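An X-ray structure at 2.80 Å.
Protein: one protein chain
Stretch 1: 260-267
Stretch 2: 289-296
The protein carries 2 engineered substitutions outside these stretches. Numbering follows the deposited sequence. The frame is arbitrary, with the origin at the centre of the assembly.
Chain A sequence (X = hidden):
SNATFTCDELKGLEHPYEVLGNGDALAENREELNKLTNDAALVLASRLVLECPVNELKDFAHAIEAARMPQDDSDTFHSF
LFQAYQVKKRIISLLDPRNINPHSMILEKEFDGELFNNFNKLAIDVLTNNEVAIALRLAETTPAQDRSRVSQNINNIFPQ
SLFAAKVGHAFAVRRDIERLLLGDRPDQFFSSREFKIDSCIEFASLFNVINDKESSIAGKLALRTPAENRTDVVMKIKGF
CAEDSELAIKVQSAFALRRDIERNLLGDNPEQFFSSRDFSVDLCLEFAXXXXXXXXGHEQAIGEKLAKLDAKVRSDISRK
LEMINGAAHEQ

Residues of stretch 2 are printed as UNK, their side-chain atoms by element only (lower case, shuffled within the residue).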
# COMPACT_ATOMS: atom_id res chain seq x y z
N ASP A 260 5.16 14.22 -31.13
CA ASP A 260 5.40 15.50 -31.79
C ASP A 260 6.84 15.60 -32.28
O ASP A 260 7.10 16.01 -33.41
CB ASP A 260 5.07 16.64 -30.83
CG ASP A 260 4.87 17.97 -31.54
OD1 ASP A 260 4.89 18.00 -32.79
OD2 ASP A 260 4.69 18.98 -30.83
N ILE A 261 7.80 15.22 -31.42
CA ILE A 261 9.21 15.24 -31.79
C ILE A 261 9.45 14.36 -33.01
O ILE A 261 10.13 14.75 -33.97
CB ILE A 261 10.09 14.81 -30.61
CG1 ILE A 261 10.01 15.84 -29.48
CG2 ILE A 261 11.53 14.62 -31.05
CD1 ILE A 261 10.81 15.44 -28.26
N GLU A 262 8.90 13.14 -32.99
CA GLU A 262 9.20 12.19 -34.05
C GLU A 262 8.51 12.55 -35.36
O GLU A 262 9.06 12.27 -36.43
CB GLU A 262 8.82 10.78 -33.60
CG GLU A 262 9.76 10.21 -32.55
CD GLU A 262 9.31 8.85 -32.03
OE1 GLU A 262 8.12 8.51 -32.17
OE2 GLU A 262 10.16 8.13 -31.47
N ARG A 263 7.34 13.17 -35.31
CA ARG A 263 6.59 13.48 -36.52
C ARG A 263 7.01 14.81 -37.14
O ARG A 263 7.27 14.88 -38.35
CB ARG A 263 5.09 13.49 -36.22
CG ARG A 263 4.19 13.53 -37.44
CD ARG A 263 2.72 13.59 -37.04
NE ARG A 263 1.82 13.20 -38.13
CZ ARG A 263 1.28 14.05 -39.00
NH1 ARG A 263 1.54 15.35 -38.93
NH2 ARG A 263 0.47 13.60 -39.95
N ASN A 264 7.10 15.87 -36.33
CA ASN A 264 7.32 17.21 -36.84
C ASN A 264 8.76 17.68 -36.71
O ASN A 264 9.28 18.31 -37.64
CB ASN A 264 6.40 18.20 -36.12
CG ASN A 264 4.93 17.91 -36.38
OD1 ASN A 264 4.52 17.66 -37.51
ND2 ASN A 264 4.13 17.91 -35.31
N LEU A 265 9.43 17.38 -35.60
CA LEU A 265 10.82 17.82 -35.44
C LEU A 265 11.77 16.98 -36.27
O LEU A 265 12.78 17.50 -36.77
CB LEU A 265 11.23 17.78 -33.96
CG LEU A 265 12.61 18.38 -33.67
CD1 LEU A 265 12.69 19.79 -34.21
CD2 LEU A 265 12.90 18.36 -32.18
N LEU A 266 11.48 15.69 -36.44
CA LEU A 266 12.32 14.82 -37.25
C LEU A 266 11.74 14.57 -38.64
O LEU A 266 12.21 13.67 -39.34
CB LEU A 266 12.53 13.49 -36.52
CG LEU A 266 13.22 13.67 -35.17
CD1 LEU A 266 13.57 12.33 -34.53
CD2 LEU A 266 14.46 14.52 -35.34
N GLY A 267 10.75 15.35 -39.04
CA GLY A 267 10.17 15.28 -40.37
C GLY A 267 10.87 16.19 -41.35
O GLY A 267 12.06 16.48 -41.24
N UNK A 289 14.64 14.90 -20.99
CA UNK A 289 15.35 13.63 -21.15
C UNK A 289 15.06 12.99 -22.50
O UNK A 289 15.85 12.18 -22.99
c UNK A 289 15.92 11.48 -19.94
c UNK A 289 13.53 12.21 -20.13
c UNK A 289 14.97 12.68 -19.99
c UNK A 289 15.61 10.51 -18.83
N UNK A 290 13.94 13.36 -23.13
CA UNK A 290 13.59 12.77 -24.42
C UNK A 290 14.54 13.21 -25.53
O UNK A 290 14.73 12.46 -26.50
c UNK A 290 12.16 13.15 -24.79
c UNK A 290 11.03 12.35 -24.14
c UNK A 290 11.09 10.92 -24.62
c UNK A 290 9.69 12.97 -24.46
N UNK A 291 15.15 14.39 -25.42
CA UNK A 291 15.73 15.02 -26.60
C UNK A 291 17.10 14.48 -27.03
O UNK A 291 17.28 14.23 -28.23
c UNK A 291 15.81 16.54 -26.40
c UNK A 291 14.48 17.22 -26.54
c UNK A 291 12.36 17.87 -25.63
c UNK A 291 13.58 17.25 -25.49
c UNK A 291 14.13 17.81 -27.74
c UNK A 291 12.90 18.44 -27.88
c UNK A 291 12.02 18.47 -26.83
N UNK A 292 18.08 14.29 -26.13
CA UNK A 292 19.38 13.80 -26.60
C UNK A 292 19.31 12.47 -27.34
O UNK A 292 20.01 12.29 -28.35
c UNK A 292 20.20 13.68 -25.31
c UNK A 292 19.59 14.68 -24.40
c UNK A 292 18.12 14.63 -24.70
N UNK A 293 18.47 11.53 -26.89
CA UNK A 293 18.35 10.25 -27.57
C UNK A 293 17.69 10.41 -28.93
O UNK A 293 18.23 9.99 -29.96
o UNK A 293 18.68 9.43 -24.24
c UNK A 293 18.89 8.32 -24.78
o UNK A 293 19.50 7.39 -24.21
c UNK A 293 17.56 9.27 -26.70
c UNK A 293 18.36 8.09 -26.18
N UNK A 294 16.50 11.01 -28.96
CA UNK A 294 15.72 11.08 -30.19
C UNK A 294 16.33 12.02 -31.22
O UNK A 294 16.04 11.88 -32.42
c UNK A 294 14.28 11.50 -29.87
c UNK A 294 13.68 9.16 -29.16
c UNK A 294 13.59 10.64 -28.81
c UNK A 294 12.14 11.06 -28.63
N UNK A 295 17.16 12.97 -30.80
CA UNK A 295 17.86 13.86 -31.72
C UNK A 295 19.31 13.46 -31.94
O UNK A 295 20.07 14.23 -32.53
c UNK A 295 17.81 15.31 -31.21
c UNK A 295 16.64 17.46 -30.74
c UNK A 295 15.52 15.74 -32.16
c UNK A 295 16.45 15.98 -30.99
N UNK A 296 19.71 12.28 -31.48
CA UNK A 296 21.10 11.86 -31.59
C UNK A 296 21.46 11.65 -33.06
O UNK A 296 20.85 10.83 -33.75
c UNK A 296 21.35 10.58 -30.80
c UNK A 296 23.18 8.86 -30.94
n UNK A 296 25.13 9.57 -32.33
c UNK A 296 22.82 10.28 -30.57
c UNK A 296 24.67 8.73 -31.18

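Position 289 carries four side-chain carbons. The first is bonded to CA and forks at once, one arm being a single carbon and the other two carbons long. A fork at CB with unequal arms is the pattern of isoleucine, so this is Ile289. Its side chain is out of reach of stretch 1 and adds nothing to the contact.

Position 290 also has four carbons, but here the chain runs one atom before forking into two single carbons. Its CA-to-CB bond points toward stretch 1, and its CB lies 4.4 Å from Ile261 CD1, an apolar contact. A fork at the second carbon identifies Leu290.

At position 291 one carbon leads to a closed ring of six carbons, with no oxygen attached. The bare six-membered ring makes this Phe291, since tyrosine would need a hydroxyl. The CA-to-CB bond points sideways, yet the ring reaches stretch 1: Ile261 CD1 is 3.6 Å from Phe291 CZ. Ile261 CD1 also lies 3.8 Å from the centroid of the Phe291 ring and 20° off its normal, over one face in a CH-pi contact. Leu265 CD2 approaches obliquely, 4.3 Å from Phe291 CE2.

Position 292 shows three carbons that close a ring onto the backbone N, which only proline does. Pro292 is out of reach of stretch 1.

Position 293 has three carbons, the third bearing two oxygens. That is a carboxylate at the end of a two-methylene arm, hence Glu293. It is exposed, and its side chain is out of reach of stretch 1.

Position 294 again has four carbons forked at the second. Its CB, directed toward stretch 1, is 4.3 Å from Ile261 CG2. The fork gives Leu294. Its CD2 also lies 4.3 Å from Glu262 OE2, while its backbone O is 3.3 Å from Leu266 CD1.

Position 295 repeats the four-carbon pattern, forked at the second atom, and is therefore Leu295. Although CA-to-CB points sideways, the end of the side chain comes nearer: Leu295 CD2 lies 3.6 Å from Leu266 CD2, 3.7 Å from Leu265 CD2 and 4.3 Å from Ile261 CG2. One methyl thus touches three residues.

Position 296 has four carbons in a row ending in nitrogen, the signature of Lys296. Exposed and out of reach of stretch 1, it takes no part.

The contact works by apolar packing, and no hydrogen bond crosses it. The helix axes approach to 11.4 Å at 54°, and side chains fill the space between them. Ile261 does most on its side, with 84 Å² covered: CD1 packs on Phe291 and CG2 on Leu294 and Leu295. Beyond it, Leu265 and Leu266 meet Leu295 where both helices are ending; Leu266 and Leu295 are each the first residue to leave helical phi/psi. Within stretch 1, Leu266 N donates to Ile261 O at 3.0 Å, in keeping with the wider pi-type turn. Altogether 349 Å² is buried, summed over both sides.

Stretch 2, residues 289-296: ILFPELLK
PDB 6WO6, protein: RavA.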